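Local coordinates for protein TetR family transcriptional regulator (PDB 5XS9) that probably binds operator DNA as a dimeric TetR-type repressor and so regulates the biotin genes of Mycobacterium smegmatis, at residues V54-L59 with L95-S99; Q74-C79 with Q114-A118; Y139-F143 with Q173-L178. One frame throughout, in Å; residues are numbered along the deposited sequence.

Contact 1 of 3, residues V54-L59 with L95-S99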
loop_
_atom_site.group_PDB
_atom_site.type_symbol
_atom_site.label_atom_id
_atom_site.label_comp_id
_atom_site.label_asym_id
_atom_site.label_seq_id
_atom_site.Cartn_x
_atom_site.Cartn_y
_atom_site.Cartn_z
ATOM N N VAL A 54 18.318 1.715 -3.743
ATOM C CA VAL A 54 18.157 1.591 -2.327
ATOM C C VAL A 54 17.105 0.456 -2.037
ATOM O O VAL A 54 17.275 -0.360 -1.079
ATOM C CB VAL A 54 17.686 2.902 -1.691
ATOM C CG1 VAL A 54 17.217 2.658 -0.288
ATOM C CG2 VAL A 54 18.774 3.952 -1.700
ATOM N N ALA A 55 16.029 0.424 -2.816
ATOM C CA ALA A 55 15.041 -0.738 -2.733
ATOM C C ALA A 55 15.757 -2.117 -2.862
ATOM O O ALA A 55 15.570 -3.021 -2.025
ATOM C CB ALA A 55 13.950 -0.595 -3.783
ATOM N N ASP A 56 16.634 -2.261 -3.865
ATOM C CA ASP A 56 17.344 -3.559 -4.041
ATOM C C ASP A 56 18.296 -3.878 -2.953
ATOM O O ASP A 56 18.453 -5.025 -2.595
ATOM C CB ASP A 56 17.971 -3.670 -5.402
ATOM C CG ASP A 56 16.909 -3.748 -6.465
ATOM O OD1 ASP A 56 15.762 -4.192 -6.169
ATOM O OD2 ASP A 56 17.163 -3.381 -7.584
ATOM N N HIS A 57 18.823 -2.854 -2.319
ATOM C CA HIS A 57 19.746 -3.042 -1.224
ATOM C C HIS A 57 18.992 -3.507 0.010
ATOM O O HIS A 57 19.431 -4.433 0.695
ATOM C CB HIS A 57 20.481 -1.715 -0.947
ATOM C CG HIS A 57 21.466 -1.797 0.168
ATOM N ND1 HIS A 57 21.342 -1.067 1.324
ATOM C CD2 HIS A 57 22.600 -2.512 0.298
ATOM C CE1 HIS A 57 22.339 -1.355 2.137
ATOM N NE2 HIS A 57 23.108 -2.239 1.542
ATOM N N ILE A 58 17.888 -2.821 0.314
ATOM C CA ILE A 58 16.911 -3.175 1.376
ATOM C C ILE A 58 16.418 -4.627 1.214
ATOM O O ILE A 58 16.169 -5.319 2.181
ATOM C CB ILE A 58 15.682 -2.175 1.302
ATOM C CG1 ILE A 58 16.042 -0.849 1.940
ATOM C CG2 ILE A 58 14.417 -2.632 1.982
ATOM C CD1 ILE A 58 15.002 0.217 1.604
ATOM N N LEU A 59 16.233 -5.058 -0.002
ATOM C CA LEU A 59 15.649 -6.360 -0.301
ATOM C C LEU A 59 16.712 -7.464 -0.537
ATOM O O LEU A 59 16.347 -8.616 -0.813
ATOM C CB LEU A 59 14.806 -6.231 -1.614
ATOM C CG LEU A 59 13.522 -5.422 -1.526
ATOM C CD1 LEU A 59 12.892 -5.247 -2.889
ATOM C CD2 LEU A 59 12.550 -6.040 -0.541
ATOM N N LEU A 95 8.882 2.747 0.155
ATOM C CA LEU A 95 9.963 2.942 -0.816
ATOM C C LEU A 95 9.936 1.767 -1.798
ATOM O O LEU A 95 10.006 1.985 -3.011
ATOM C CB LEU A 95 11.310 3.036 -0.084
ATOM C CG LEU A 95 12.532 3.506 -0.915
ATOM C CD1 LEU A 95 13.569 4.166 -0.073
ATOM C CD2 LEU A 95 13.106 2.279 -1.580
ATOM N N VAL A 96 9.792 0.533 -1.307
ATOM C CA VAL A 96 9.695 -0.662 -2.217
ATOM C C VAL A 96 8.438 -0.637 -3.062
ATOM O O VAL A 96 8.515 -0.937 -4.270
ATOM C CB VAL A 96 9.885 -1.975 -1.511
ATOM C CG1 VAL A 96 9.645 -3.126 -2.433
ATOM C CG2 VAL A 96 11.317 -1.991 -0.926
ATOM N N SER A 97 7.308 -0.194 -2.479
ATOM C CA SER A 97 6.070 0.033 -3.289
ATOM C C SER A 97 6.271 0.941 -4.447
ATOM O O SER A 97 5.811 0.618 -5.540
ATOM C CB SER A 97 4.872 0.535 -2.504
ATOM O OG SER A 97 4.658 -0.386 -1.455
ATOM N N ALA A 98 6.833 2.122 -4.188
ATOM C CA ALA A 98 7.019 3.091 -5.253
ATOM C C ALA A 98 8.054 2.598 -6.273
ATOM O O ALA A 98 7.899 2.828 -7.498
ATOM C CB ALA A 98 7.344 4.494 -4.718
ATOM N N SER A 99 9.061 1.851 -5.844
ATOM C CA SER A 99 10.015 1.338 -6.807
ATOM C C SER A 99 9.498 0.198 -7.651
ATOM O O SER A 99 9.870 0.076 -8.804
ATOM C CB SER A 99 11.339 0.938 -6.153
ATOM O OG SER A 99 11.975 2.100 -5.633
#
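A55 on helix 47-58 faces L95, V96 and S99 on helix 92-101, and its single methyl touches all three. CA of A55 and CA of V96 come within 5.4 Å of each other, a spacing that suits a residue with no more side chain than CB. The short segments of the two helices run at 125° to one another, their axes 9.6 Å apart at the closest.

L95 divides its two methyls between neighbours. With CG anti to the backbone N (chi1 -169°), the isobutyl group stretches across to the other helix. Its CD2 lies 3.7 Å from CB of A55 and is equally close to the backbone N of that residue. The other branch, CD1, reaches CG1 of V54 at 4.0 Å, and the two side chains meet there at about a right angle. CD1 of I58 packs more loosely on CD2 of L95.

V96 and L59 extend toward each other tip to tip. CD1 of L59 sits 3.9 Å from CG1 of V96 and also touches CG2, so the branched end of the leucine rests against both methyls of the valine. The beta-branched valine offers that pair of methyls close to its own backbone, and the longer leucine spans the remaining distance. On the following turn, S99 brings OG to 3.8 Å from CB of A55, a small group where the helices are close.

Helix 5-19 lies against V54 and I58, while L82 and L86 of helix 71-87 also touch L59. No hydrogen bond crosses between the segments; their grip is apolar packing. Such an apolar seam joins the helix that follows the helix-turn-helix to the helical regulatory core, a junction that in relatives probably helps relay ligand-induced movements.

Contact 2 of 3, residues Q74-C79 with Q114-A118; sequences QIHESC and QLGRA
I75, S78 and C79 of helix 71-87 pack against L115 and A118 of helix 106-122, the two short segments running nearly antiparallel at 160°. The apolar part centres on CD2 of L115, which lies 4.0 Å from CB of S78 and also touches CA and CG1 of I75 and SG of C79. I75 has CG1 beside its backbone N (chi1 -73°), which carries that branch over the methyl of A118, with CG1 3.6 Å from CB. Alanine's small methyl suits so close an approach by isoleucine. Both helices belong to the all-helical C-terminal core of the TetR fold; A133 and I137 of helix 129-155 touch L115, and V182 and L185 of helix 170-186 touch I75.

The polar part lies along the margin and is bridged by water. One water accepts from NE2 of Q114 at 2.9 Å, bonds to OG of S78 at 2.7 Å, and donates a longer bond to the backbone O of Q74. NE2 of Q114 also bonds to O of T64, so the water and the T64 backbone, between helices 47-58 and 71-87, together fix this amide. Q74 lays OE1 3.9 Å from CB of A118, while its NE2 bonds to O of L69.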
loop_
_atom_site.group_PDB
_atom_site.type_symbol
_atom_site.label_atom_id
_atom_site.label_comp_id
_atom_site.label_asym_id
_atom_site.label_seq_id
_atom_site.Cartn_x
_atom_site.Cartn_y
_atom_site.Cartn_z
ATOM N N GLN A 74 6.505 -22.251 0.291
ATOM C CA GLN A 74 7.230 -21.255 -0.450
ATOM C C GLN A 74 6.628 -19.826 -0.395
ATOM O O GLN A 74 7.374 -18.805 -0.343
ATOM C CB GLN A 74 7.301 -21.610 -1.948
ATOM C CG GLN A 74 8.084 -22.914 -2.260
ATOM C CD GLN A 74 7.965 -23.341 -3.702
ATOM O OE1 GLN A 74 7.902 -22.534 -4.620
ATOM N NE2 GLN A 74 7.935 -24.662 -3.903
ATOM N N ILE A 75 5.306 -19.753 -0.530
ATOM C CA ILE A 75 4.653 -18.450 -0.478
ATOM C C ILE A 75 4.838 -17.873 0.923
ATOM O O ILE A 75 5.231 -16.722 1.078
ATOM C CB ILE A 75 3.190 -18.576 -0.799
ATOM C CG1 ILE A 75 3.083 -18.841 -2.325
ATOM C CG2 ILE A 75 2.481 -17.277 -0.393
ATOM C CD1 ILE A 75 1.763 -19.270 -2.700
ATOM N N HIS A 76 4.578 -18.685 1.923
ATOM C CA HIS A 76 4.764 -18.202 3.301
ATOM C C HIS A 76 6.186 -17.687 3.513
ATOM O O HIS A 76 6.382 -16.598 4.039
ATOM C CB HIS A 76 4.322 -19.254 4.366
ATOM C CG HIS A 76 2.828 -19.389 4.486
ATOM N ND1 HIS A 76 2.044 -18.440 5.137
ATOM C CD2 HIS A 76 1.975 -20.372 4.092
ATOM C CE1 HIS A 76 0.777 -18.816 5.090
ATOM N NE2 HIS A 76 0.708 -19.979 4.460
ATOM N N GLU A 77 7.182 -18.463 3.088
ATOM C CA GLU A 77 8.582 -18.165 3.392
ATOM C C GLU A 77 9.008 -16.931 2.678
ATOM O O GLU A 77 9.572 -15.983 3.276
ATOM C CB GLU A 77 9.496 -19.402 3.073
ATOM C CG GLU A 77 10.890 -19.330 3.621
ATOM C CD GLU A 77 10.994 -19.609 5.147
ATOM O OE1 GLU A 77 10.019 -20.018 5.806
ATOM O OE2 GLU A 77 12.100 -19.433 5.691
ATOM N N SER A 78 8.653 -16.806 1.386
ATOM C CA SER A 78 8.972 -15.607 0.648
ATOM C C SER A 78 8.350 -14.323 1.160
ATOM O O SER A 78 8.974 -13.257 1.171
ATOM C CB SER A 78 8.669 -15.753 -0.857
ATOM O OG SER A 78 9.625 -16.690 -1.380
ATOM N N CYS A 79 7.092 -14.392 1.543
ATOM C CA CYS A 79 6.385 -13.196 1.968
ATOM C C CYS A 79 6.879 -12.762 3.349
ATOM O O CYS A 79 6.980 -11.595 3.585
ATOM C CB CYS A 79 4.883 -13.538 2.035
ATOM S SG CYS A 79 4.210 -13.601 0.298
ATOM N N GLN A 114 9.465 -15.581 -8.548
ATOM C CA GLN A 114 9.500 -16.718 -7.672
ATOM C C GLN A 114 8.116 -17.125 -7.137
ATOM O O GLN A 114 7.789 -18.287 -7.086
ATOM C CB GLN A 114 10.474 -16.429 -6.533
ATOM C CG GLN A 114 10.791 -17.591 -5.679
ATOM C CD GLN A 114 12.059 -17.366 -4.843
ATOM O OE1 GLN A 114 13.088 -16.909 -5.340
ATOM N NE2 GLN A 114 11.999 -17.752 -3.594
ATOM N N LEU A 115 7.290 -16.159 -6.758
ATOM C CA LEU A 115 5.946 -16.458 -6.343
ATOM C C LEU A 115 5.072 -17.085 -7.478
ATOM O O LEU A 115 4.216 -17.903 -7.205
ATOM C CB LEU A 115 5.248 -15.208 -5.829
ATOM C CG LEU A 115 5.772 -14.641 -4.501
ATOM C CD1 LEU A 115 5.157 -13.268 -4.350
ATOM C CD2 LEU A 115 5.517 -15.576 -3.332
ATOM N N GLY A 116 5.276 -16.652 -8.715
ATOM C CA GLY A 116 4.633 -17.256 -9.861
ATOM C C GLY A 116 4.899 -18.723 -9.991
ATOM O O GLY A 116 4.003 -19.459 -10.303
ATOM N N ARG A 117 6.099 -19.192 -9.652
ATOM C CA ARG A 117 6.327 -20.645 -9.607
ATOM C C ARG A 117 5.496 -21.440 -8.581
ATOM O O ARG A 117 5.059 -22.573 -8.824
ATOM C CB ARG A 117 7.811 -20.920 -9.440
ATOM C CG ARG A 117 8.602 -20.418 -10.682
ATOM C CD ARG A 117 10.081 -20.861 -10.667
ATOM N NE ARG A 117 10.925 -19.846 -10.015
ATOM C CZ ARG A 117 11.593 -18.867 -10.637
ATOM N NH1 ARG A 117 11.576 -18.765 -11.973
ATOM N NH2 ARG A 117 12.294 -17.971 -9.915
ATOM N N ALA A 118 5.205 -20.818 -7.435
ATOM C CA ALA A 118 4.377 -21.458 -6.451
ATOM C C ALA A 118 2.948 -21.431 -6.979
ATOM O O ALA A 118 2.201 -22.394 -6.842
ATOM C CB ALA A 118 4.482 -20.682 -5.102
HETATM O O HOH W 1 9.485 -18.914 -2.873
#

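Contact 3 of 3, residues Y139-F143 with Q173-L178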
loop_
_atom_site.group_PDB
_atom_site.type_symbol
_atom_site.label_atom_id
_atom_site.label_comp_id
_atom_site.label_asym_id
_atom_site.label_seq_id
_atom_site.Cartn_x
_atom_site.Cartn_y
_atom_site.Cartn_z
ATOM N N TYR A 139 -0.938 -7.500 -1.569
ATOM C CA TYR A 139 -1.307 -7.725 -0.173
ATOM C C TYR A 139 -0.152 -7.401 0.817
ATOM O O TYR A 139 -0.335 -6.692 1.838
ATOM C CB TYR A 139 -1.831 -9.130 0.064
ATOM C CG TYR A 139 -1.842 -9.535 1.531
ATOM C CD1 TYR A 139 -2.715 -8.951 2.419
ATOM C CD2 TYR A 139 -0.863 -10.380 2.060
ATOM C CE1 TYR A 139 -2.718 -9.292 3.762
ATOM C CE2 TYR A 139 -0.829 -10.682 3.413
ATOM C CZ TYR A 139 -1.765 -10.140 4.279
ATOM O OH TYR A 139 -1.811 -10.459 5.658
ATOM N N VAL A 140 1.012 -7.909 0.502
ATOM C CA VAL A 140 2.153 -7.777 1.430
ATOM C C VAL A 140 2.556 -6.292 1.529
ATOM O O VAL A 140 2.818 -5.751 2.602
ATOM C CB VAL A 140 3.372 -8.572 0.967
ATOM C CG1 VAL A 140 4.610 -8.179 1.830
ATOM C CG2 VAL A 140 3.094 -10.034 0.999
ATOM N N LEU A 141 2.561 -5.603 0.411
ATOM C CA LEU A 141 2.828 -4.190 0.438
ATOM C C LEU A 141 1.783 -3.306 1.107
ATOM O O LEU A 141 2.136 -2.370 1.858
ATOM C CB LEU A 141 3.193 -3.652 -0.986
ATOM C CG LEU A 141 4.378 -4.272 -1.682
ATOM C CD1 LEU A 141 4.356 -3.761 -3.132
ATOM C CD2 LEU A 141 5.652 -3.956 -0.961
ATOM N N GLY A 142 0.510 -3.552 0.869
ATOM C CA GLY A 142 -0.563 -2.792 1.552
ATOM C C GLY A 142 -0.519 -3.056 3.066
ATOM O O GLY A 142 -0.602 -2.140 3.899
ATOM N N PHE A 143 -0.355 -4.304 3.414
ATOM C CA PHE A 143 -0.289 -4.704 4.834
ATOM C C PHE A 143 0.844 -3.979 5.518
ATOM O O PHE A 143 0.649 -3.359 6.550
ATOM C CB PHE A 143 -0.114 -6.197 4.986
ATOM C CG PHE A 143 -0.067 -6.679 6.416
ATOM C CD1 PHE A 143 -1.210 -7.213 6.996
ATOM C CD2 PHE A 143 1.064 -6.540 7.167
ATOM C CE1 PHE A 143 -1.235 -7.664 8.283
ATOM C CE2 PHE A 143 1.070 -6.986 8.512
ATOM C CZ PHE A 143 -0.072 -7.580 9.046
ATOM N N GLN A 173 -1.511 -11.556 12.286
ATOM C CA GLN A 173 -2.463 -10.936 11.325
ATOM C C GLN A 173 -1.926 -11.142 9.882
ATOM O O GLN A 173 -2.664 -11.437 8.956
ATOM C CB GLN A 173 -2.514 -9.430 11.593
ATOM C CG GLN A 173 -3.039 -9.054 12.969
ATOM C CD GLN A 173 -4.463 -9.445 13.051
ATOM O OE1 GLN A 173 -5.244 -9.071 12.186
ATOM N NE2 GLN A 173 -4.817 -10.187 14.064
ATOM N N PHE A 174 -0.608 -10.961 9.732
ATOM C CA PHE A 174 0.032 -11.117 8.445
ATOM C C PHE A 174 -0.165 -12.516 7.892
ATOM O O PHE A 174 -0.579 -12.682 6.727
ATOM C CB PHE A 174 1.528 -10.720 8.554
ATOM C CG PHE A 174 2.262 -10.758 7.245
ATOM C CD1 PHE A 174 1.878 -9.901 6.182
ATOM C CD2 PHE A 174 3.292 -11.702 7.018
ATOM C CE1 PHE A 174 2.562 -9.928 4.967
ATOM C CE2 PHE A 174 3.998 -11.728 5.803
ATOM C CZ PHE A 174 3.629 -10.863 4.763
ATOM N N ARG A 175 0.045 -13.506 8.742
ATOM C CA ARG A 175 -0.105 -14.914 8.450
ATOM C C ARG A 175 -1.521 -15.275 8.070
ATOM O O ARG A 175 -1.767 -16.091 7.191
ATOM C CB ARG A 175 0.372 -15.793 9.668
ATOM C CG ARG A 175 0.064 -17.278 9.464
ATOM C CD ARG A 175 0.761 -18.233 10.447
ATOM N NE ARG A 175 -0.033 -18.237 11.676
ATOM C CZ ARG A 175 0.271 -17.573 12.768
ATOM N NH1 ARG A 175 1.412 -16.893 12.824
ATOM N NH2 ARG A 175 -0.561 -17.610 13.826
ATOM N N PHE A 176 -2.469 -14.643 8.696
ATOM C CA PHE A 176 -3.874 -14.971 8.445
ATOM C C PHE A 176 -4.226 -14.544 6.984
ATOM O O PHE A 176 -4.808 -15.330 6.272
ATOM C CB PHE A 176 -4.823 -14.212 9.402
ATOM C CG PHE A 176 -6.253 -14.522 9.167
ATOM C CD1 PHE A 176 -6.852 -15.589 9.811
ATOM C CD2 PHE A 176 -6.999 -13.790 8.216
ATOM C CE1 PHE A 176 -8.156 -15.934 9.528
ATOM C CE2 PHE A 176 -8.302 -14.129 7.976
ATOM C CZ PHE A 176 -8.874 -15.203 8.595
ATOM N N GLY A 177 -3.772 -13.382 6.555
ATOM C CA GLY A 177 -4.045 -12.886 5.174
ATOM C C GLY A 177 -3.302 -13.711 4.153
ATOM O O GLY A 177 -3.820 -14.022 3.105
ATOM N N LEU A 178 -2.070 -14.071 4.447
ATOM C CA LEU A 178 -1.326 -14.955 3.590
ATOM C C LEU A 178 -2.013 -16.313 3.412
ATOM O O LEU A 178 -2.126 -16.872 2.315
ATOM C CB LEU A 178 0.074 -15.218 4.141
ATOM C CG LEU A 178 1.168 -14.200 3.872
ATOM C CD1 LEU A 178 2.523 -14.804 4.241
ATOM C CD2 LEU A 178 1.184 -13.821 2.397
#
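This is an aromatic cluster of Y139, F143 and F174 tied by one hydrogen bond, between helices 129-155 and 170-186, the pair that typically builds the four-helix dimer interface of TetR-family regulators. The edge of F174 meets the face of F143 in a T-shaped (edge-to-face) pair, centroids 5.1 Å apart, with CD1 of F174 over the F143 ring. The trans chi1 of F174 (-176°) carries its ring across to form the third corner of a triangle with Y139 and F143. Its plane nearly parallels that of Y139, but the rings, slid apart, barely overlap. At the edge of F174, CG2 of V140 closes to 3.9 Å from CZ, and CD2 of L178 packs on CE2 of Y139.

The Y139 hydroxyl donates to O of F174 at 2.8 Å, tilted 17° from the carbonyl plane, and OH lies 3.3 Å from CA of G177, whose lack of a side chain lets the phenol come so close. Y138 of the second subunit meets the F143 ring, and R134 of that subunit bonds to OE1 of Q173. Because O of F174 also accepts L178 N, the buried phenol finds its acceptor without breaking the helix's own bond.

The three contacts join six of the helices of an all-helical chain. Contacts 1 and 2 cross along the chain, whereas contact 3 opens after both have closed. Contact 1 joins helix 47-58 to helix 92-101, contact 2 joins helix 71-87 to helix 106-122, and contact 3 joins helices 129-155 and 170-186. The centre of contact 1 is about 18 Å from those of contacts 2 and 3, which are about 13 Å apart. Contacts 1 and 2 do not touch, but contact 3 meets both: L141 packs on S97, and L178 and V140 pack on C79. Continuous packing thus runs from the DNA-binding side through the core to the dimer interface, consistent with coupling between them.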